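Local coordinates for DPS family dna-binding stress response protein (Thermosynechococcus elongatus, PDB 2C41), which probably binds and oxidises iron as a dodecameric, ferritin-like Dps protein that may also bind DNA under stress, at residues E9-T14 with L67-Q72; W34-Y37 with D43-L46; F56-E61 with V136-K141; Q97-A102 with K147-K152. One frame throughout, in Å; residues are numbered along the deposited sequence.

From the N terminus, helix 6-35 and helix 41-68 form a hairpin of which contact 1 and contact 2 fasten the two ends. Contact 1 closes the longer of these two loops, joining the start of the first helix to the turn after the second; contact 2 lies within that loop, at the tight connection, on the opposite side of the chain's centre, the centres of contacts 1 and 2 lying about 36 Å apart. Contact 3 then ties helix 41-68 to helix 126-149 near the middle of the bundle, crossing contact 1 in chain order. Contact 4 crosses contact 3, joins helices 95-122 and 126-149, and touches contact 2, where Leu-44 CD2 lies 3.6 Å from Phe-149 CE2.

Contact 1. Residues E9-T14 with L67-Q72; sequences EQVLTT and LMLDGQ
The helical segment 9-14 meets the turn that ends helix 41-68, with the backbones closest between Leu-12 and Gly-71, whose CA atoms are 6.8 Å apart. From the turn, Leu-69 makes most of the apolar contact. Its CD1 reaches CG1 of Val-11 at 3.9 Å, the two side chains nearly perpendicular, and its CB receives CD2 of Leu-12, also at 3.9 Å, as these leucines pass in opposite directions. The torsion of Val-11 sets CG1 anti to the backbone N (chi1 167°), directing this methyl to Leu-69. The other methyl of Leu-12, CD1, rests 4.2 Å from CA of Gly-71. Glycine suits this place because, with no side chain, it lets the leucine methyls come close to the turn's backbone. The turn itself is a Schellman motif, with Asp-70 at positive phi as its C-prime residue; the carboxylate of Asp-70 is engaged by Arg-143 of a second subunit. One water bridges the two backbones: it donates to Leu-12 O at 2.7 Å and, weakly, to Gln-72 O. With no direct hydrogen bond between the segments, branched apolar groups supply the cohesion, and the water adds a polar link between backbones.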
# COMPACT_ATOMS: atom_id res chain seq x y z
N GLU C 9 -15.34 -17.81 37.66
CA GLU C 9 -16.38 -16.80 37.86
C GLU C 9 -15.74 -15.46 38.19
O GLU C 9 -16.10 -14.42 37.64
CB GLU C 9 -17.34 -17.26 38.96
CG GLU C 9 -18.15 -18.47 38.56
CD GLU C 9 -18.79 -19.20 39.73
OE1 GLU C 9 -18.70 -18.72 40.89
OE2 GLU C 9 -19.39 -20.27 39.49
N GLN C 10 -14.75 -15.49 39.06
CA GLN C 10 -14.00 -14.29 39.42
C GLN C 10 -13.30 -13.67 38.22
O GLN C 10 -13.28 -12.45 38.08
CB GLN C 10 -12.97 -14.58 40.52
CG GLN C 10 -13.61 -14.80 41.89
CD GLN C 10 -12.60 -15.13 42.97
OE1 GLN C 10 -11.59 -14.43 43.12
NE2 GLN C 10 -12.86 -16.18 43.73
N VAL C 11 -12.72 -14.50 37.35
CA VAL C 11 -12.08 -13.98 36.13
C VAL C 11 -13.09 -13.20 35.28
O VAL C 11 -12.80 -12.09 34.82
CB VAL C 11 -11.42 -15.11 35.29
CG1 VAL C 11 -11.06 -14.59 33.90
CG2 VAL C 11 -10.19 -15.63 35.99
N LEU C 12 -14.28 -13.76 35.09
CA LEU C 12 -15.32 -13.09 34.32
C LEU C 12 -15.69 -11.75 34.93
O LEU C 12 -15.86 -10.75 34.22
CB LEU C 12 -16.55 -13.99 34.16
CG LEU C 12 -16.33 -15.19 33.24
CD1 LEU C 12 -17.52 -16.14 33.30
CD2 LEU C 12 -16.07 -14.72 31.81
N THR C 13 -15.77 -11.70 36.26
CA THR C 13 -16.04 -10.45 36.97
C THR C 13 -14.96 -9.41 36.65
O THR C 13 -15.29 -8.26 36.36
CB THR C 13 -16.17 -10.70 38.50
OG1 THR C 13 -17.31 -11.55 38.73
CG2 THR C 13 -16.32 -9.40 39.27
N THR C 14 -13.69 -9.82 36.65
CA THR C 14 -12.60 -8.89 36.34
C THR C 14 -12.73 -8.36 34.91
O THR C 14 -12.50 -7.17 34.68
CB THR C 14 -11.18 -9.49 36.53
OG1 THR C 14 -10.85 -10.37 35.45
CG2 THR C 14 -11.06 -10.21 37.89
N LEU C 67 -16.71 -13.70 26.15
CA LEU C 67 -17.38 -14.66 25.27
C LEU C 67 -16.56 -15.93 25.05
O LEU C 67 -17.12 -17.03 25.01
CB LEU C 67 -17.68 -14.03 23.90
CG LEU C 67 -18.85 -13.06 23.66
CD1 LEU C 67 -20.10 -13.37 24.46
CD2 LEU C 67 -18.43 -11.65 23.85
N MET C 68 -15.24 -15.78 24.93
CA MET C 68 -14.35 -16.93 24.73
C MET C 68 -14.27 -17.84 25.96
O MET C 68 -13.84 -19.00 25.86
CB MET C 68 -12.96 -16.46 24.32
CG MET C 68 -12.93 -15.83 22.95
SD MET C 68 -11.33 -15.11 22.56
CE MET C 68 -11.89 -13.56 21.92
N LEU C 69 -14.69 -17.30 27.09
CA LEU C 69 -14.72 -18.03 28.37
C LEU C 69 -16.15 -18.48 28.71
O LEU C 69 -16.44 -18.83 29.86
CB LEU C 69 -14.14 -17.15 29.48
CG LEU C 69 -12.67 -16.74 29.33
CD1 LEU C 69 -12.28 -15.74 30.41
CD2 LEU C 69 -11.75 -17.94 29.35
N ASP C 70 -17.02 -18.47 27.70
CA ASP C 70 -18.42 -18.91 27.84
C ASP C 70 -19.24 -18.02 28.77
O ASP C 70 -20.26 -18.44 29.34
CB ASP C 70 -18.50 -20.39 28.27
CG ASP C 70 -17.92 -21.33 27.24
OD1 ASP C 70 -17.68 -22.50 27.57
OD2 ASP C 70 -17.71 -20.90 26.08
N GLY C 71 -18.80 -16.77 28.92
CA GLY C 71 -19.55 -15.77 29.67
C GLY C 71 -20.11 -14.71 28.75
O GLY C 71 -20.19 -14.90 27.54
N GLN C 72 -20.51 -13.58 29.34
CA GLN C 72 -20.99 -12.44 28.57
C GLN C 72 -20.27 -11.17 29.01
O GLN C 72 -20.01 -10.99 30.21
CB GLN C 72 -22.49 -12.25 28.79
CG GLN C 72 -23.37 -13.32 28.14
CD GLN C 72 -24.81 -12.88 28.03
OE1 GLN C 72 -25.57 -13.40 27.22
NE2 GLN C 72 -25.20 -11.92 28.85
O HOH W 1 -17.26 -11.55 32.04

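Contact 2. Residues W34-Y37 with D43-L46; sequences WLTY and DLHL
Thr-36 is the residue of segment 34-37 that touches helix 41-68, and its two branches go to different neighbours. OG1 lies 3.9 Å from CB of Leu-44, the side chains set roughly square to each other, while CG2 packs against the helix backbone, 3.8 Å from N of His-45 and 4.0 Å from CA of His-45. The torsion explains the division: OG1 stands anti to the backbone N (chi1 -164°), which leaves CG2 between the backbone N and the carbonyl carbon, facing His-45. A small beta-branched residue suits the place because its two short branches can touch CB of Leu-44 and the backbone of His-45 at once. The price is polar, for OG1 is buried by the contact and has no hydrogen-bonding partner in the model.

Farther out, Phe-41 and Phe-48 of helix 41-68 and Val-95 of helix 95-122 also touch Thr-36, adding apolar neighbours around it. The imidazole of His-45 is stacked with the rings of His-33 and Phe-41, and the carbonyl oxygen of His-45 is hydrogen-bonded to His-33 ND1. Trp-34 NE1 is hydrogen-bonded to Asp-60 of a third subunit, whose Glu-64 packs on His-45, and the ring of His-45 meets Trp-144 and Phe-145 of a fourth.

Thr-36 is the first residue to leave helical geometry after helix 6-35, at the tight alpha-alpha hairpin connection of the ferritin-like four-helix bundle. The gathering of His-33 and His-45 with Asp-60 and Glu-64 of the third subunit is consistent with the inter-subunit ferroxidase site of the Dps family.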
# COMPACT_ATOMS: atom_id res chain seq x y z
N TRP C 34 -11.39 16.73 22.70
CA TRP C 34 -12.28 17.79 22.25
C TRP C 34 -12.09 19.11 22.97
O TRP C 34 -12.20 20.18 22.37
CB TRP C 34 -13.74 17.36 22.38
CG TRP C 34 -14.11 16.18 21.52
CD1 TRP C 34 -13.64 15.89 20.26
CD2 TRP C 34 -15.04 15.14 21.84
NE1 TRP C 34 -14.22 14.74 19.80
CE2 TRP C 34 -15.08 14.26 20.75
CE3 TRP C 34 -15.85 14.88 22.96
CZ2 TRP C 34 -15.89 13.11 20.73
CZ3 TRP C 34 -16.65 13.73 22.95
CH2 TRP C 34 -16.67 12.88 21.83
N LEU C 35 -11.83 19.03 24.28
CA LEU C 35 -11.88 20.21 25.14
C LEU C 35 -10.52 20.81 25.47
O LEU C 35 -10.44 21.84 26.13
CB LEU C 35 -12.66 19.90 26.43
CG LEU C 35 -14.12 19.45 26.26
CD1 LEU C 35 -14.84 19.53 27.59
CD2 LEU C 35 -14.88 20.28 25.20
N THR C 36 -9.45 20.18 25.00
CA THR C 36 -8.12 20.73 25.25
C THR C 36 -7.98 22.08 24.52
O THR C 36 -8.68 22.36 23.53
CB THR C 36 -7.00 19.70 24.96
OG1 THR C 36 -5.76 20.14 25.55
CG2 THR C 36 -6.84 19.46 23.47
N TYR C 37 -7.11 22.94 25.04
CA TYR C 37 -7.01 24.32 24.57
C TYR C 37 -5.64 24.88 24.92
O TYR C 37 -4.90 24.28 25.69
CB TYR C 37 -8.11 25.17 25.21
CG TYR C 37 -8.03 25.23 26.73
CD1 TYR C 37 -7.33 26.26 27.37
CD2 TYR C 37 -8.63 24.24 27.52
CE1 TYR C 37 -7.24 26.31 28.77
CE2 TYR C 37 -8.55 24.28 28.92
CZ TYR C 37 -7.85 25.32 29.54
OH TYR C 37 -7.77 25.36 30.92
N ASP C 43 -0.57 19.48 19.56
CA ASP C 43 0.21 18.41 20.20
C ASP C 43 -0.68 17.57 21.13
O ASP C 43 -0.68 16.35 21.04
CB ASP C 43 1.40 18.98 20.98
CG ASP C 43 2.52 17.95 21.20
OD1 ASP C 43 2.74 17.08 20.32
OD2 ASP C 43 3.22 18.03 22.24
N LEU C 44 -1.43 18.24 22.00
CA LEU C 44 -2.28 17.52 22.95
C LEU C 44 -3.55 16.93 22.34
O LEU C 44 -3.96 15.83 22.70
CB LEU C 44 -2.59 18.38 24.17
CG LEU C 44 -1.42 18.41 25.17
CD1 LEU C 44 -1.63 19.41 26.25
CD2 LEU C 44 -1.16 17.03 25.80
N HIS C 45 -4.15 17.66 21.40
CA HIS C 45 -5.28 17.14 20.62
C HIS C 45 -4.89 15.77 20.04
O HIS C 45 -5.64 14.78 20.15
CB HIS C 45 -5.62 18.16 19.52
CG HIS C 45 -6.87 17.87 18.76
ND1 HIS C 45 -8.12 17.85 19.35
CD2 HIS C 45 -7.07 17.66 17.43
CE1 HIS C 45 -9.03 17.61 18.42
NE2 HIS C 45 -8.42 17.50 17.25
N LEU C 46 -3.70 15.70 19.46
CA LEU C 46 -3.18 14.45 18.90
C LEU C 46 -2.87 13.41 19.97
O LEU C 46 -3.24 12.24 19.81
CB LEU C 46 -1.92 14.71 18.06
CG LEU C 46 -2.24 15.39 16.73
CD1 LEU C 46 -0.97 15.88 16.03
CD2 LEU C 46 -3.04 14.42 15.85

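Contact 3. Residues F56-E61 with V136-K141; sequences FAMIDE and VQTHQK
A buried sulfur-aromatic and methyl contact joins helix 41-68 to helix 126-149 close to the centre of the chain, with Met-58 reaching across to Thr-138 and His-139. The backbones stand well apart, 10.0 Å between CA of Met-58 and CA of Thr-138, so a long side chain is needed to bridge them. Met-58 supplies it by running extended beyond CG (chi3 -167°), which carries the thioether into the space between the helices.

Its end then serves two partners. The sulfur SD lies 4.4 Å from the centroid of the His-139 ring, 60° off the ring normal, an oblique sulfur-aromatic approach. The methyl CE continues to CG2 of Thr-138, 3.6 Å away, as these two side chains run antiparallel alongside one another. The two helices belong to the ferritin-like four-helix bundle, and Met-58 spans the interval between them; unbranched, polarisable methionine suits a wide gap.

With CG2 anti to the backbone N (the OG1 torsion being -66°), Thr-138 turns this methyl to CE of Met-58. The imidazole of His-139 also meets the ring of His-106 and touches Ile-109 and Ile-110, all on helix 95-122, so it reaches a third helix. On the flanks of the contact the same two helices are joined by charge: Glu-61 forms a salt bridge with Arg-134, and Lys-141 forms one with Glu-54.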
# COMPACT_ATOMS: atom_id res chain seq x y z
N PHE C 56 -9.22 2.46 23.17
CA PHE C 56 -10.39 2.03 22.42
C PHE C 56 -10.30 0.57 21.97
O PHE C 56 -11.25 -0.19 22.14
CB PHE C 56 -10.59 2.90 21.16
CG PHE C 56 -11.68 2.39 20.26
CD1 PHE C 56 -11.37 1.62 19.14
CD2 PHE C 56 -13.02 2.64 20.56
CE1 PHE C 56 -12.38 1.13 18.31
CE2 PHE C 56 -14.04 2.16 19.73
CZ PHE C 56 -13.71 1.40 18.60
N ALA C 57 -9.14 0.21 21.41
CA ALA C 57 -8.91 -1.14 20.87
C ALA C 57 -9.10 -2.21 21.94
O ALA C 57 -9.43 -3.36 21.63
CB ALA C 57 -7.51 -1.23 20.28
N MET C 58 -8.88 -1.83 23.19
CA MET C 58 -9.00 -2.77 24.30
C MET C 58 -10.43 -3.17 24.61
O MET C 58 -10.66 -4.25 25.17
CB MET C 58 -8.37 -2.18 25.56
CG MET C 58 -6.91 -1.82 25.37
SD MET C 58 -6.28 -1.23 26.96
CE MET C 58 -4.72 -0.52 26.43
N ILE C 59 -11.38 -2.32 24.25
CA ILE C 59 -12.78 -2.58 24.55
C ILE C 59 -13.23 -3.91 23.96
O ILE C 59 -13.75 -4.77 24.67
CB ILE C 59 -13.72 -1.44 24.05
CG1 ILE C 59 -13.37 -0.12 24.75
CG2 ILE C 59 -15.17 -1.83 24.27
CD1 ILE C 59 -13.92 1.11 24.06
N ASP C 60 -13.02 -4.09 22.66
CA ASP C 60 -13.44 -5.31 22.00
C ASP C 60 -12.65 -6.54 22.48
O ASP C 60 -13.21 -7.62 22.62
CB ASP C 60 -13.35 -5.17 20.48
CG ASP C 60 -14.11 -6.26 19.76
OD1 ASP C 60 -13.45 -7.15 19.21
OD2 ASP C 60 -15.35 -6.25 19.80
N GLU C 61 -11.36 -6.35 22.76
CA GLU C 61 -10.51 -7.45 23.24
C GLU C 61 -11.01 -7.98 24.59
O GLU C 61 -11.11 -9.20 24.79
CB GLU C 61 -9.07 -6.99 23.41
CG GLU C 61 -8.36 -6.66 22.13
CD GLU C 61 -6.88 -6.84 22.29
OE1 GLU C 61 -6.20 -5.86 22.65
OE2 GLU C 61 -6.41 -7.97 22.10
N VAL C 136 -1.59 -3.95 30.00
CA VAL C 136 -1.07 -3.08 31.06
C VAL C 136 0.16 -2.27 30.60
O VAL C 136 0.37 -1.14 31.05
CB VAL C 136 -0.84 -3.86 32.39
CG1 VAL C 136 0.47 -4.63 32.36
CG2 VAL C 136 -0.88 -2.91 33.60
N GLN C 137 0.94 -2.82 29.67
CA GLN C 137 2.13 -2.12 29.16
C GLN C 137 1.75 -0.87 28.38
O GLN C 137 2.45 0.15 28.43
CB GLN C 137 3.00 -3.07 28.33
CG GLN C 137 3.54 -4.24 29.15
CD GLN C 137 4.16 -5.33 28.30
OE1 GLN C 137 3.63 -6.46 28.20
NE2 GLN C 137 5.28 -5.00 27.66
N THR C 138 0.64 -0.94 27.65
CA THR C 138 0.12 0.23 26.94
C THR C 138 -0.31 1.31 27.95
O THR C 138 0.01 2.49 27.77
CB THR C 138 -1.02 -0.17 25.99
OG1 THR C 138 -0.46 -1.00 24.96
CG2 THR C 138 -1.68 1.04 25.36
N HIS C 139 -1.00 0.91 29.01
CA HIS C 139 -1.34 1.84 30.08
C HIS C 139 -0.11 2.47 30.73
O HIS C 139 -0.09 3.67 31.04
CB HIS C 139 -2.24 1.16 31.11
CG HIS C 139 -3.68 1.16 30.72
ND1 HIS C 139 -4.32 0.04 30.21
CD2 HIS C 139 -4.60 2.15 30.71
CE1 HIS C 139 -5.57 0.34 29.93
NE2 HIS C 139 -5.76 1.62 30.22
N GLN C 140 0.93 1.65 30.92
CA GLN C 140 2.18 2.16 31.49
C GLN C 140 2.85 3.18 30.56
O GLN C 140 3.41 4.18 31.03
CB GLN C 140 3.11 1.01 31.86
CG GLN C 140 2.57 0.24 33.06
CD GLN C 140 3.21 -1.12 33.28
OE1 GLN C 140 3.61 -1.81 32.33
NE2 GLN C 140 3.28 -1.53 34.55
N LYS C 141 2.75 2.95 29.25
CA LYS C 141 3.27 3.92 28.27
C LYS C 141 2.50 5.24 28.35
O LYS C 141 3.10 6.32 28.42
CB LYS C 141 3.20 3.36 26.84
CG LYS C 141 3.74 4.35 25.79
CD LYS C 141 3.60 3.81 24.36
CE LYS C 141 2.12 3.79 23.92
NZ LYS C 141 1.99 3.64 22.44

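Contact 4. Residues Q97-A102 with K147-K152; sequences QMIEEA and KEFLAK
Two branches of Ile-99 reach segment 147-152. CD1, at the end of the longer branch, lies 3.7 Å from CB of Phe-149. CG2 meets CD1 of Leu-150 at 3.6 Å, with the side chains passing in opposite directions. With chi1 at -63°, CG2 lies anti to the backbone N and is aimed at Leu-150, while the CG1 branch runs to Phe-149, and one beta-branched residue can fill both places.

The pairing fastens the end of helix 126-149 to the beginning of helix 95-122, two antiparallel neighbours in the ferritin-like four-helix bundle. Phe-149 also packs on Leu-47 of helix 41-68, while Leu-156 of a fourth subunit touches both Ile-99 and Leu-150.

One residue on, Glu-100 bends at its second torsion (chi2 -94°), and the bent side chain lays its carboxylate group against a methyl of Leu-150. CD of Glu-100 is 3.4 Å from CD2 of Leu-150, and OE1 of Glu-100 is 3.5 Å from the same methyl. No hydrogen bond forms there; glutamate suits this exposed border because the residue remains accessible to solvent, although Glu-100 also touches a neighbouring molecule in the crystal, which may influence its pose.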
# COMPACT_ATOMS: atom_id res chain seq x y z
N GLN C 97 -5.43 19.63 34.71
CA GLN C 97 -6.39 18.76 35.40
C GLN C 97 -6.76 17.53 34.58
O GLN C 97 -6.91 16.44 35.13
CB GLN C 97 -7.65 19.54 35.77
CG GLN C 97 -7.47 20.40 37.01
CD GLN C 97 -8.62 21.37 37.27
OE1 GLN C 97 -9.35 21.76 36.35
NE2 GLN C 97 -8.76 21.78 38.53
N MET C 98 -6.94 17.70 33.27
CA MET C 98 -7.23 16.55 32.39
C MET C 98 -6.12 15.51 32.47
O MET C 98 -6.38 14.31 32.60
CB MET C 98 -7.37 17.01 30.94
CG MET C 98 -8.59 17.86 30.65
SD MET C 98 -8.53 18.46 28.95
CE MET C 98 -9.75 19.77 29.06
N ILE C 99 -4.89 15.98 32.36
CA ILE C 99 -3.71 15.12 32.41
C ILE C 99 -3.59 14.41 33.77
O ILE C 99 -3.35 13.20 33.81
CB ILE C 99 -2.43 15.90 32.03
CG1 ILE C 99 -2.54 16.38 30.56
CG2 ILE C 99 -1.19 15.02 32.21
CD1 ILE C 99 -1.35 17.20 30.07
N GLU C 100 -3.78 15.16 34.85
CA GLU C 100 -3.74 14.58 36.20
C GLU C 100 -4.82 13.52 36.39
O GLU C 100 -4.57 12.46 36.97
CB GLU C 100 -3.85 15.69 37.25
CG GLU C 100 -2.70 16.70 37.19
CD GLU C 100 -1.55 16.40 38.13
OE1 GLU C 100 -1.33 15.21 38.46
OE2 GLU C 100 -0.85 17.36 38.53
N GLU C 101 -6.03 13.81 35.91
CA GLU C 101 -7.15 12.86 35.96
C GLU C 101 -6.82 11.59 35.18
O GLU C 101 -7.03 10.48 35.67
CB GLU C 101 -8.42 13.51 35.39
CG GLU C 101 -9.66 12.65 35.50
CD GLU C 101 -10.91 13.40 35.09
OE1 GLU C 101 -11.66 13.82 35.99
OE2 GLU C 101 -11.12 13.60 33.87
N ALA C 102 -6.29 11.76 33.97
CA ALA C 102 -5.90 10.63 33.12
C ALA C 102 -4.87 9.75 33.82
O ALA C 102 -5.01 8.52 33.84
CB ALA C 102 -5.36 11.12 31.77
N LYS C 147 2.69 11.92 32.44
CA LYS C 147 3.51 12.44 33.53
C LYS C 147 4.56 13.42 33.04
O LYS C 147 4.84 14.42 33.71
CB LYS C 147 4.15 11.28 34.31
CG LYS C 147 3.18 10.57 35.24
CD LYS C 147 3.82 9.30 35.83
CE LYS C 147 5.08 9.61 36.66
NZ LYS C 147 4.74 10.33 37.91
N GLU C 148 5.15 13.14 31.88
CA GLU C 148 6.15 14.04 31.30
C GLU C 148 5.61 15.45 31.10
O GLU C 148 6.32 16.43 31.33
CB GLU C 148 6.71 13.49 29.98
CG GLU C 148 7.54 12.20 30.13
CD GLU C 148 8.66 12.34 31.16
OE1 GLU C 148 8.89 11.39 31.95
OE2 GLU C 148 9.29 13.42 31.21
N PHE C 149 4.35 15.57 30.69
CA PHE C 149 3.73 16.89 30.47
C PHE C 149 3.65 17.71 31.76
O PHE C 149 3.57 18.94 31.71
CB PHE C 149 2.36 16.74 29.84
CG PHE C 149 2.40 16.56 28.35
CD1 PHE C 149 2.50 15.28 27.80
CD2 PHE C 149 2.35 17.66 27.51
CE1 PHE C 149 2.54 15.12 26.40
CE2 PHE C 149 2.39 17.51 26.12
CZ PHE C 149 2.49 16.24 25.57
N LEU C 150 3.67 17.02 32.90
CA LEU C 150 3.55 17.68 34.19
C LEU C 150 4.90 18.06 34.82
O LEU C 150 4.93 18.73 35.86
CB LEU C 150 2.73 16.82 35.14
CG LEU C 150 1.20 16.95 35.22
CD1 LEU C 150 0.51 17.62 34.03
CD2 LEU C 150 0.60 15.61 35.57
N ALA C 151 6.00 17.63 34.20
CA ALA C 151 7.34 17.98 34.67
C ALA C 151 7.63 19.45 34.39
O ALA C 151 7.10 20.02 33.44
CB ALA C 151 8.40 17.09 34.03
N LYS C 152 8.46 20.06 35.23
CA LYS C 152 8.86 21.45 35.01
C LYS C 152 10.37 21.58 34.87
O LYS C 152 11.12 20.60 35.00
CB LYS C 152 8.35 22.35 36.13
CG LYS C 152 6.83 22.40 36.29
CD LYS C 152 6.49 23.37 37.41
CE LYS C 152 5.26 22.95 38.18
NZ LYS C 152 4.03 23.50 37.56